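Local coordinates for Sec-alkyl sulfatase (Pseudomonas sp. dsm 6611, PDB 2YHE), which catalyses the enantioselective hydrolysis of (R)-secondary-alkyl sulfates with strict inversion of configuration, giving (S)-secondary alcohols and sulfate, at the interface of chains A and B. Sequence-based numbering; all coordinates share one arbitrary frame. Chains: chain A/B, Sec-alkyl sulfatase.

The three contacts belong to the two-fold interface of the homodimer, and each recurs with the chains exchanged. Contact 1 and contact 2 form one continuous patch, with the centres of their C-alpha atoms about 6 Å apart, and they share A:Phe378, A:Pro404 and B:Val591; here helix 362-388 of chain A meets strand 591-596 and helix 562-565 of chain B. Contact 3, whose centre lies about 31 Å from either of the others, buries the 3-10 turn 439-441 of chain B among helices and a C-terminal loop residue of chain A. Two separate, largely apolar regions should thus help to fix the relative orientation of the subunits.

Contact 1: the interface of chains A and B. Residues chain A 373-374, 377-378, 381, 404; chain B 591-593.
The hydroxyl oxygen OG1 of B:Thr593 lies over one face of the A:Arg373 guanidinium, 3.7 Å above its plane and displaced toward the rim, while the carboxylate of A:Asp374 occupies the edge of the same group. NE and NH2 of A:Arg373 reach OD1 of A:Asp374 side-on from one face of the carboxylate, NE at 2.9 Å, in two hydrogen bonds, also a salt bridge, within chain A, which probably hold the guanidinium with one face toward B:Thr593. The A:Phe378 ring has CD of A:Pro404 over the centre of one face. Between these flat groups B:Val591 sets its two methyls on one side of helix 362-388: with CG1 anti to the backbone N (chi1 -174°), this branch touches CB of A:Ala377 at 3.6 Å, and CG2 meets CB of A:Phe378 at 3.6 Å. The methyl CG2 of B:Thr593 also leans on CB of A:Ala377, at 3.8 Å. No direct polar bond crosses; instead O of water 1 bridges the chains, 3.1 Å from the amide ND2 of A:Asn381 and 2.7 Å from the backbone N of B:Leu592. The patch thus seats the start of strand 591-596 against helix 362-388, contributing to assembly of the homodimer.

Contact 2: the interface of chains A and B. Residues chain A 378, 382, 404-405; chain B 562, 566, 589, 591.
The backbone carbonyl oxygen of B:Asn589 points at CG and CB of the A:Pro404 ring, a contact and not a hydrogen bond; none crosses this patch. The site is an apolar part of the homodimer interface, where helix 362-388 and the A:Pro404-A:Gly405 segment of one subunit pack on B:Thr562, B:Val566 and B:Asn589 of the other. On another side of the proline, the methyl CG2 of B:Thr562 packs on CB of A:Pro404 at 3.6 Å, the two side chains crossing obliquely. CG2 of B:Thr562 also reaches CE1 of A:Phe378 at 3.9 Å, so one branch bridges the proline and the aromatic ring. That branch stands anti to the backbone N, which leaves the hydroxyl anti to the carbonyl carbon (chi1 -58°) and directed toward the aliphatic stem of A:Arg382, where OG1 of B:Thr562 lies 4.0 Å from CD. A:Arg382 also packs on the phenylalanine from within chain A: its CB sits 3.6 Å above the ring plane of A:Phe378, toward the rim, on the face opposite that covered by A:Pro404. The ring thus lies between two neighbours of its own chain. B:Val566 spreads its two methyls over the junction of A:Pro404 and the 3-10 turn 405-409, CG2 meeting CB of A:Pro404 at 3.9 Å. Its other branch approaches the glycine backbone, with CG1 of B:Val566 4.0 Å from CA of A:Gly405.

Contact 3: the interface of chains A and B. Residues chain A 231, 501, 505, 520-521, 659; chain B 437-440, 442.
The 3-10 turn 439-441 of chain B, in the alkyl sulfatase dimerisation region, inserts its leading residue B:Pro439 among A:Tyr231, A:Met505, A:Met520, A:Tyr521 and A:Val659. The pyrrolidine ring is touched from several directions. CD of B:Pro439 meets the methyl CG1 of A:Val659 at 3.7 Å. CE2 of the A:Tyr231 ring comes to 3.8 Å from CD of B:Pro439, the two side chains set roughly perpendicular. CB of B:Pro439 faces CD1 of A:Tyr521 at 3.8 Å, the two running antiparallel past one another. CG is turned toward the backbone of A:Met520, next to its carbonyl oxygen. The A:Met505 chain runs extended beyond CG (chi2 -161°, chi3 -173°) and thereby brings its terminal methyl CE to 3.9 Å from CB of B:Pro439 and close to the backbone N of B:Ala440. That nitrogen is satisfied within chain B: N of B:Ala440 donates to OD1 of B:Asn438 at 3.1 Å, from above the plane of its amide, a bond that helps to shape the turn. Within this patch no hydrogen bond crosses, and packing carries the contact. Past the turn, B:Leu442 wedges between A:Met520 and A:Tyr521, where its CD2 methyl lies 3.9 Å from CZ of A:Tyr521. The A:Met520 chain bends at chi3 (-87°), setting its methyl CE 3.9 Å from CD2 of B:Leu442.

Contact 1: the interface of chains A and B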
loop_
_atom_site.group_PDB
_atom_site.type_symbol
_atom_site.label_atom_id
_atom_site.label_comp_id
_atom_site.label_asym_id
_atom_site.label_seq_id
_atom_site.Cartn_x
_atom_site.Cartn_y
_atom_site.Cartn_z
ATOM N N ARG A 373 18.828 8.563 -7.773
ATOM C CA ARG A 373 18.340 9.118 -6.512
ATOM C C ARG A 373 17.356 10.237 -6.758
ATOM O O ARG A 373 16.240 10.212 -6.217
ATOM C CB ARG A 373 19.524 9.630 -5.708
ATOM C CG ARG A 373 19.128 10.326 -4.433
ATOM C CD ARG A 373 20.170 11.331 -4.014
ATOM N NE ARG A 373 20.402 12.364 -5.019
ATOM C CZ ARG A 373 21.553 12.995 -5.186
ATOM N NH1 ARG A 373 22.586 12.714 -4.412
ATOM N NH2 ARG A 373 21.680 13.914 -6.122
ATOM N N ASP A 374 17.748 11.207 -7.597
ATOM C CA ASP A 374 16.887 12.341 -7.936
ATOM C C ASP A 374 15.556 11.906 -8.566
ATOM O O ASP A 374 14.501 12.411 -8.178
ATOM C CB ASP A 374 17.633 13.360 -8.793
ATOM C CG ASP A 374 18.762 14.099 -8.082
ATOM O OD1 ASP A 374 18.864 13.985 -6.858
ATOM O OD2 ASP A 374 19.489 14.843 -8.754
ATOM N N ALA A 377 13.391 10.408 -5.644
ATOM C CA ALA A 377 13.052 11.521 -4.750
ATOM C C ALA A 377 12.021 12.441 -5.414
ATOM O O ALA A 377 11.089 12.877 -4.758
ATOM C CB ALA A 377 14.308 12.300 -4.381
ATOM N N PHE A 378 12.162 12.700 -6.713
ATOM C CA PHE A 378 11.219 13.539 -7.439
ATOM C C PHE A 378 9.844 12.892 -7.446
ATOM O O PHE A 378 8.860 13.560 -7.129
ATOM C CB PHE A 378 11.709 13.782 -8.877
ATOM C CG PHE A 378 10.667 14.362 -9.796
ATOM C CD1 PHE A 378 10.299 15.703 -9.706
ATOM C CD2 PHE A 378 10.003 13.554 -10.714
ATOM C CE1 PHE A 378 9.308 16.232 -10.545
ATOM C CE2 PHE A 378 9.004 14.076 -11.536
ATOM C CZ PHE A 378 8.670 15.413 -11.455
ATOM N N ASN A 381 8.431 13.303 -3.750
ATOM C CA ASN A 381 8.266 14.706 -3.359
ATOM C C ASN A 381 7.303 15.486 -4.204
ATOM O O ASN A 381 6.493 16.236 -3.656
ATOM C CB ASN A 381 9.621 15.408 -3.235
ATOM C CG ASN A 381 10.609 14.731 -2.280
ATOM O OD1 ASN A 381 10.243 13.994 -1.331
ATOM N ND2 ASN A 381 11.894 14.956 -2.517
ATOM N N PRO A 404 12.192 16.209 -14.249
ATOM C CA PRO A 404 12.660 17.610 -14.298
ATOM C C PRO A 404 14.113 17.817 -14.699
ATOM O O PRO A 404 14.942 16.926 -14.538
ATOM C CB PRO A 404 12.396 18.103 -12.882
ATOM C CG PRO A 404 12.618 16.880 -12.038
ATOM C CD PRO A 404 12.161 15.690 -12.866
ATOM N N VAL B 591 15.058 18.996 -7.455
ATOM C CA VAL B 591 14.871 17.892 -6.515
ATOM C C VAL B 591 15.732 18.128 -5.277
ATOM O O VAL B 591 16.953 18.301 -5.392
ATOM C CB VAL B 591 15.087 16.486 -7.132
ATOM C CG1 VAL B 591 14.730 15.394 -6.144
ATOM C CG2 VAL B 591 14.289 16.316 -8.415
ATOM N N LEU B 592 15.084 18.122 -4.086
ATOM C CA LEU B 592 15.755 18.365 -2.812
ATOM C C LEU B 592 16.020 17.096 -2.035
ATOM O O LEU B 592 15.096 16.376 -1.668
ATOM C CB LEU B 592 14.999 19.417 -1.957
ATOM C CG LEU B 592 15.775 20.046 -0.807
ATOM C CD1 LEU B 592 16.871 20.936 -1.320
ATOM C CD2 LEU B 592 14.862 20.794 0.094
ATOM N N THR B 593 17.301 16.810 -1.826
ATOM C CA THR B 593 17.776 15.665 -1.049
ATOM C C THR B 593 18.741 16.158 0.057
ATOM O O THR B 593 19.335 17.248 -0.043
ATOM C CB THR B 593 18.355 14.576 -1.925
ATOM O OG1 THR B 593 19.463 15.096 -2.660
ATOM C CG2 THR B 593 17.324 13.975 -2.844
HETATM O O HOH W 1 12.382 17.825 -3.721
#

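Contact 2: the interface of chains A and B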
loop_
_atom_site.group_PDB
_atom_site.type_symbol
_atom_site.label_atom_id
_atom_site.label_comp_id
_atom_site.label_asym_id
_atom_site.label_seq_id
_atom_site.Cartn_x
_atom_site.Cartn_y
_atom_site.Cartn_z
ATOM N N PHE A 378 12.162 12.700 -6.713
ATOM C CA PHE A 378 11.219 13.539 -7.439
ATOM C C PHE A 378 9.844 12.892 -7.446
ATOM O O PHE A 378 8.860 13.560 -7.129
ATOM C CB PHE A 378 11.709 13.782 -8.877
ATOM C CG PHE A 378 10.667 14.362 -9.796
ATOM C CD1 PHE A 378 10.299 15.703 -9.706
ATOM C CD2 PHE A 378 10.003 13.554 -10.714
ATOM C CE1 PHE A 378 9.308 16.232 -10.545
ATOM C CE2 PHE A 378 9.004 14.076 -11.536
ATOM C CZ PHE A 378 8.670 15.413 -11.455
ATOM N N ARG A 382 7.355 15.297 -5.548
ATOM C CA ARG A 382 6.439 15.990 -6.466
ATOM C C ARG A 382 4.993 15.564 -6.213
ATOM O O ARG A 382 4.107 16.425 -6.156
ATOM C CB ARG A 382 6.834 15.786 -7.937
ATOM C CG ARG A 382 6.001 16.615 -8.895
ATOM C CD ARG A 382 6.433 18.062 -8.989
ATOM N NE ARG A 382 5.546 18.818 -9.872
ATOM C CZ ARG A 382 4.784 19.846 -9.505
ATOM N NH1 ARG A 382 4.764 20.253 -8.235
ATOM N NH2 ARG A 382 4.060 20.499 -10.410
ATOM N N PRO A 404 12.192 16.209 -14.249
ATOM C CA PRO A 404 12.660 17.610 -14.298
ATOM C C PRO A 404 14.113 17.817 -14.699
ATOM O O PRO A 404 14.942 16.926 -14.538
ATOM C CB PRO A 404 12.396 18.103 -12.882
ATOM C CG PRO A 404 12.618 16.880 -12.038
ATOM C CD PRO A 404 12.161 15.690 -12.866
ATOM N N GLY A 405 14.406 19.018 -15.192
ATOM C CA GLY A 405 15.729 19.429 -15.653
ATOM C C GLY A 405 16.409 18.423 -16.572
ATOM O O GLY A 405 15.797 17.925 -17.535
ATOM N N THR B 562 9.325 22.423 -7.720
ATOM C CA THR B 562 10.246 21.886 -8.736
ATOM C C THR B 562 10.360 22.784 -9.990
ATOM O O THR B 562 11.463 23.017 -10.484
ATOM C CB THR B 562 9.879 20.441 -9.077
ATOM O OG1 THR B 562 9.922 19.636 -7.900
ATOM C CG2 THR B 562 10.758 19.845 -10.155
ATOM N N VAL B 566 14.004 24.448 -10.870
ATOM C CA VAL B 566 14.805 24.004 -12.008
ATOM C C VAL B 566 15.598 25.200 -12.557
ATOM O O VAL B 566 15.028 26.279 -12.783
ATOM C CB VAL B 566 13.991 23.238 -13.086
ATOM C CG1 VAL B 566 14.764 23.106 -14.398
ATOM C CG2 VAL B 566 13.594 21.851 -12.580
ATOM N N ASN B 589 18.211 19.650 -10.267
ATOM C CA ASN B 589 17.094 19.480 -11.204
ATOM C C ASN B 589 15.724 19.695 -10.521
ATOM O O ASN B 589 14.760 19.005 -10.834
ATOM C CB ASN B 589 17.147 18.090 -11.887
ATOM C CG ASN B 589 18.394 17.826 -12.685
ATOM O OD1 ASN B 589 18.732 18.545 -13.639
ATOM N ND2 ASN B 589 19.088 16.760 -12.341
ATOM N N VAL B 591 15.058 18.996 -7.455
ATOM C CA VAL B 591 14.871 17.892 -6.515
ATOM C C VAL B 591 15.732 18.128 -5.277
ATOM O O VAL B 591 16.953 18.301 -5.392
ATOM C CB VAL B 591 15.087 16.486 -7.132
ATOM C CG1 VAL B 591 14.730 15.394 -6.144
ATOM C CG2 VAL B 591 14.289 16.316 -8.415
#

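Contact 3: the interface of chains A and B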
loop_
_atom_site.group_PDB
_atom_site.type_symbol
_atom_site.label_atom_id
_atom_site.label_comp_id
_atom_site.label_asym_id
_atom_site.label_seq_id
_atom_site.Cartn_x
_atom_site.Cartn_y
_atom_site.Cartn_z
ATOM N N TYR A 231 0.478 -10.405 -18.864
ATOM C CA TYR A 231 0.236 -9.114 -19.494
ATOM C C TYR A 231 1.503 -8.271 -19.392
ATOM O O TYR A 231 1.912 -7.634 -20.364
ATOM C CB TYR A 231 -0.920 -8.409 -18.807
ATOM C CG TYR A 231 -2.247 -8.730 -19.446
ATOM C CD1 TYR A 231 -2.818 -9.990 -19.313
ATOM C CD2 TYR A 231 -2.941 -7.771 -20.181
ATOM C CE1 TYR A 231 -4.033 -10.300 -19.919
ATOM C CE2 TYR A 231 -4.148 -8.080 -20.807
ATOM C CZ TYR A 231 -4.692 -9.348 -20.669
ATOM O OH TYR A 231 -5.886 -9.662 -21.268
ATOM N N GLN A 501 -11.852 -2.499 -29.770
ATOM C CA GLN A 501 -11.133 -2.382 -28.502
ATOM C C GLN A 501 -9.693 -2.842 -28.689
ATOM O O GLN A 501 -8.760 -2.144 -28.262
ATOM C CB GLN A 501 -11.857 -3.184 -27.393
ATOM C CG GLN A 501 -11.310 -3.010 -25.983
ATOM C CD GLN A 501 -11.473 -1.649 -25.385
ATOM O OE1 GLN A 501 -11.982 -0.710 -25.999
ATOM N NE2 GLN A 501 -11.037 -1.524 -24.156
ATOM N N MET A 505 -6.122 -0.598 -28.574
ATOM C CA MET A 505 -5.040 -1.032 -27.681
ATOM C C MET A 505 -3.757 -1.252 -28.444
ATOM O O MET A 505 -2.683 -0.849 -27.989
ATOM C CB MET A 505 -5.404 -2.313 -26.958
ATOM C CG MET A 505 -6.200 -2.085 -25.713
ATOM S SD MET A 505 -6.139 -3.523 -24.622
ATOM C CE MET A 505 -7.325 -3.008 -23.385
ATOM N N MET A 520 1.305 -5.115 -22.123
ATOM C CA MET A 520 -0.044 -5.161 -21.584
ATOM C C MET A 520 -1.077 -4.920 -22.671
ATOM O O MET A 520 -2.052 -5.672 -22.766
ATOM C CB MET A 520 -0.205 -4.166 -20.432
ATOM C CG MET A 520 0.549 -4.577 -19.196
ATOM S SD MET A 520 0.385 -3.361 -17.860
ATOM C CE MET A 520 1.644 -2.288 -18.188
ATOM N N TYR A 521 -0.840 -3.908 -23.510
ATOM C CA TYR A 521 -1.751 -3.556 -24.597
ATOM C C TYR A 521 -1.827 -4.677 -25.656
ATOM O O TYR A 521 -2.914 -5.005 -26.118
ATOM C CB TYR A 521 -1.310 -2.231 -25.244
ATOM C CG TYR A 521 -1.581 -0.988 -24.427
ATOM C CD1 TYR A 521 -2.809 -0.796 -23.798
ATOM C CD2 TYR A 521 -0.682 0.069 -24.423
ATOM C CE1 TYR A 521 -3.104 0.396 -23.122
ATOM C CE2 TYR A 521 -0.951 1.253 -23.729
ATOM C CZ TYR A 521 -2.160 1.406 -23.068
ATOM O OH TYR A 521 -2.429 2.573 -22.398
ATOM N N VAL A 659 -9.429 -8.937 -19.770
ATOM C CA VAL A 659 -9.985 -7.920 -20.691
ATOM C C VAL A 659 -11.492 -8.064 -21.020
ATOM O O VAL A 659 -12.067 -7.347 -21.848
ATOM C CB VAL A 659 -9.088 -7.652 -21.911
ATOM C CG1 VAL A 659 -7.771 -7.006 -21.499
ATOM C CG2 VAL A 659 -8.860 -8.916 -22.729
ATOM N N GLY B 437 -5.341 -4.694 -13.632
ATOM C CA GLY B 437 -4.754 -5.612 -14.603
ATOM C C GLY B 437 -5.338 -5.480 -15.994
ATOM O O GLY B 437 -4.746 -5.990 -16.953
ATOM N N ASN B 438 -6.476 -4.760 -16.119
ATOM C CA ASN B 438 -7.129 -4.516 -17.399
ATOM C C ASN B 438 -6.498 -3.269 -18.052
ATOM O O ASN B 438 -6.684 -2.166 -17.503
ATOM C CB ASN B 438 -8.645 -4.348 -17.196
ATOM C CG ASN B 438 -9.447 -4.148 -18.453
ATOM O OD1 ASN B 438 -8.936 -3.893 -19.556
ATOM N ND2 ASN B 438 -10.734 -4.268 -18.305
ATOM N N PRO B 439 -5.750 -3.402 -19.202
ATOM C CA PRO B 439 -5.099 -2.213 -19.802
ATOM C C PRO B 439 -6.022 -1.064 -20.206
ATOM O O PRO B 439 -5.533 0.042 -20.362
ATOM C CB PRO B 439 -4.247 -2.774 -20.944
ATOM C CG PRO B 439 -4.196 -4.218 -20.728
ATOM C CD PRO B 439 -5.411 -4.618 -19.964
ATOM N N ALA B 440 -7.343 -1.282 -20.277
ATOM C CA ALA B 440 -8.262 -0.178 -20.535
ATOM C C ALA B 440 -8.303 0.838 -19.325
ATOM O O ALA B 440 -8.709 2.008 -19.473
ATOM C CB ALA B 440 -9.646 -0.706 -20.823
ATOM N N LEU B 442 -5.419 1.371 -17.510
ATOM C CA LEU B 442 -4.001 1.669 -17.326
ATOM C C LEU B 442 -3.719 3.166 -17.218
ATOM O O LEU B 442 -2.855 3.555 -16.444
ATOM C CB LEU B 442 -3.179 1.030 -18.458
ATOM C CG LEU B 442 -1.648 0.939 -18.346
ATOM C CD1 LEU B 442 -1.204 0.310 -17.048
ATOM C CD2 LEU B 442 -1.093 0.131 -19.496
#